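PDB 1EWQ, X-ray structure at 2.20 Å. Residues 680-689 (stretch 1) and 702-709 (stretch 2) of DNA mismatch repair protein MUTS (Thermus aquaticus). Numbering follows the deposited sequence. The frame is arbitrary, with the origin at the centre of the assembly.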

# COMPACT_ATOMS: atom_id res chain seq x y z
N VAL C 680 35.75 -23.12 -1.46
CA VAL C 680 35.28 -22.04 -0.61
C VAL C 680 35.52 -22.41 0.85
O VAL C 680 36.00 -21.59 1.63
CB VAL C 680 33.78 -21.76 -0.83
CG1 VAL C 680 33.26 -20.80 0.23
CG2 VAL C 680 33.55 -21.18 -2.23
N ALA C 681 35.20 -23.65 1.21
CA ALA C 681 35.40 -24.10 2.59
C ALA C 681 36.88 -24.02 2.98
O ALA C 681 37.20 -23.51 4.06
CB ALA C 681 34.91 -25.54 2.75
N GLU C 682 37.76 -24.49 2.11
CA GLU C 682 39.20 -24.46 2.41
C GLU C 682 39.73 -23.05 2.57
O GLU C 682 40.56 -22.78 3.45
CB GLU C 682 39.99 -25.18 1.31
CG GLU C 682 39.63 -26.66 1.14
CD GLU C 682 40.48 -27.36 0.09
OE1 GLU C 682 40.98 -26.69 -0.84
OE2 GLU C 682 40.61 -28.60 0.18
N ALA C 683 39.25 -22.13 1.72
CA ALA C 683 39.72 -20.75 1.80
C ALA C 683 39.28 -20.11 3.12
O ALA C 683 40.04 -19.36 3.72
CB ALA C 683 39.20 -19.94 0.62
N LEU C 684 38.07 -20.42 3.56
CA LEU C 684 37.61 -19.84 4.82
C LEU C 684 38.33 -20.51 5.98
O LEU C 684 38.55 -19.89 7.03
CB LEU C 684 36.08 -19.99 4.95
CG LEU C 684 35.33 -18.91 4.17
CD1 LEU C 684 33.86 -19.27 4.04
CD2 LEU C 684 35.49 -17.57 4.89
N HIS C 685 38.72 -21.77 5.79
CA HIS C 685 39.46 -22.49 6.82
C HIS C 685 40.84 -21.82 6.92
O HIS C 685 41.30 -21.49 8.02
CB HIS C 685 39.62 -23.96 6.43
CG HIS C 685 40.61 -24.70 7.26
ND1 HIS C 685 40.27 -25.31 8.46
CD2 HIS C 685 41.93 -24.91 7.10
CE1 HIS C 685 41.34 -25.87 8.98
NE2 HIS C 685 42.37 -25.64 8.18
N GLU C 686 41.49 -21.61 5.77
CA GLU C 686 42.80 -20.95 5.71
C GLU C 686 42.68 -19.54 6.31
O GLU C 686 43.58 -19.07 7.01
CB GLU C 686 43.28 -20.79 4.26
CG GLU C 686 43.52 -22.07 3.48
CD GLU C 686 43.74 -21.79 1.97
OE1 GLU C 686 44.61 -20.95 1.64
OE2 GLU C 686 43.04 -22.42 1.13
N ARG C 687 41.58 -18.86 6.00
CA ARG C 687 41.36 -17.51 6.51
C ARG C 687 41.31 -17.50 8.04
O ARG C 687 41.61 -16.49 8.66
CB ARG C 687 40.04 -16.93 5.95
CG ARG C 687 39.84 -15.44 6.21
CD ARG C 687 40.97 -14.63 5.57
NE ARG C 687 41.11 -14.95 4.15
CZ ARG C 687 40.35 -14.44 3.18
NH1 ARG C 687 39.39 -13.57 3.47
NH2 ARG C 687 40.54 -14.81 1.93
N ARG C 688 40.93 -18.63 8.62
CA ARG C 688 40.81 -18.79 10.07
C ARG C 688 39.63 -18.03 10.68
O ARG C 688 39.59 -17.79 11.89
CB ARG C 688 42.11 -18.38 10.78
CG ARG C 688 43.32 -19.25 10.43
CD ARG C 688 44.57 -18.86 11.23
NE ARG C 688 44.68 -19.61 12.49
CZ ARG C 688 44.16 -19.23 13.65
NH1 ARG C 688 43.46 -18.11 13.74
NH2 ARG C 688 44.33 -19.99 14.73
N ALA C 689 38.67 -17.64 9.84
CA ALA C 689 37.49 -16.95 10.35
C ALA C 689 36.64 -17.99 11.07
O ALA C 689 36.88 -19.19 10.93
CB ALA C 689 36.71 -16.35 9.20
N ALA C 702 34.23 -34.81 5.33
CA ALA C 702 35.47 -35.57 5.47
C ALA C 702 36.75 -34.93 4.93
O ALA C 702 37.73 -35.62 4.70
CB ALA C 702 35.29 -36.94 4.82
N LEU C 703 36.76 -33.61 4.75
CA LEU C 703 37.97 -32.98 4.23
C LEU C 703 39.14 -33.11 5.21
O LEU C 703 38.94 -33.33 6.41
CB LEU C 703 37.70 -31.50 3.93
CG LEU C 703 36.59 -31.28 2.90
CD1 LEU C 703 36.34 -29.78 2.72
CD2 LEU C 703 36.99 -31.92 1.59
N GLY C 704 40.36 -32.99 4.69
CA GLY C 704 41.54 -33.09 5.54
C GLY C 704 41.97 -31.72 6.03
O GLY C 704 43.05 -31.22 5.66
N LEU C 705 41.11 -31.11 6.85
CA LEU C 705 41.37 -29.79 7.40
C LEU C 705 41.45 -29.91 8.92
O LEU C 705 40.54 -30.44 9.56
CB LEU C 705 40.27 -28.82 6.97
CG LEU C 705 40.12 -28.69 5.45
CD1 LEU C 705 38.98 -27.76 5.10
CD2 LEU C 705 41.43 -28.16 4.85
N PRO C 706 42.55 -29.43 9.52
CA PRO C 706 42.78 -29.47 10.96
C PRO C 706 41.78 -28.75 11.84
O PRO C 706 41.51 -29.17 12.97
CB PRO C 706 44.19 -28.91 11.10
CG PRO C 706 44.31 -28.01 9.94
CD PRO C 706 43.69 -28.80 8.83
N ARG C 707 41.22 -27.65 11.35
CA ARG C 707 40.26 -26.89 12.13
C ARG C 707 38.82 -27.08 11.64
O ARG C 707 37.95 -26.25 11.90
CB ARG C 707 40.63 -25.41 12.13
CG ARG C 707 41.96 -25.09 12.81
CD ARG C 707 42.26 -23.60 12.76
NE ARG C 707 42.40 -23.10 11.38
CZ ARG C 707 43.51 -23.21 10.65
NH1 ARG C 707 44.60 -23.78 11.15
NH2 ARG C 707 43.52 -22.74 9.41
N LEU C 708 38.58 -28.18 10.93
CA LEU C 708 37.24 -28.47 10.45
C LEU C 708 36.51 -29.25 11.53
O LEU C 708 37.02 -30.25 12.04
CB LEU C 708 37.28 -29.29 9.16
CG LEU C 708 35.96 -29.66 8.46
CD1 LEU C 708 36.24 -30.20 7.06
CD2 LEU C 708 35.22 -30.70 9.27
N LYS C 709 35.32 -28.78 11.90
CA LYS C 709 34.52 -29.45 12.91
C LYS C 709 33.14 -29.81 12.35
O LYS C 709 32.53 -29.04 11.60
CB LYS C 709 34.35 -28.57 14.15
CG LYS C 709 33.53 -29.24 15.24
CD LYS C 709 33.17 -28.28 16.38
CE LYS C 709 34.38 -27.88 17.20
NZ LYS C 709 33.99 -26.98 18.31

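This is a small contact, 421 Å² of buried surface with both sides summed, in which the last turns of a helix meet a loop through one histidine ring sandwiched between a leucine and an arginine, with a single hydrogen bond fixing the arginine in place.

His 685 is the centrepiece, itself buried and with the most area covered by the other stretch, 118 Å², followed by Arg 707 at 95 Å². Its CA-to-CB bond points toward the loop, and chi1 in the t well sends the imidazole between Leu 705 and Arg 707. Leu 705 CB sits over one face of the His 685 ring, 3.8 Å from its centroid and only 14° off the normal, a CH-pi contact. Over the opposite face the guanidinium of Arg 707 lies flat on the His 685 ring, centres 4.0 Å apart and planes at 11°. A flat aromatic ring suits this slot because it offers two broad faces, one to an aliphatic carbon and one to a planar cation.

Arg 707 also reaches the helix backbone: its NH2 donates to His 685 O at 2.9 Å, with a nearly straight angle of 170°. His 685 O lies near the helix end and also accepts from Arg 688 N at 2.9 Å. The stack and the hydrogen bond thus use the same residue, orienting the guanidinium by its face and by its NH2 at once. The far face of the guanidinium is covered by the aliphatic part of Arg 688, whose CG lies 3.6 Å from Arg 707 NH2. The arrangement also brings two like charges near, Arg 688 NE lying 4.3 Å from Arg 707 NE.

Earlier in the helix the contact becomes apolar and looser. Glu 682 CG lies 4.2 Å from Leu 705 CD1, while its carboxylate bonds elsewhere in the structure. One turn before His 685, the small Ala 681 brings its CB to 4.5 Å from Leu 703 CD1.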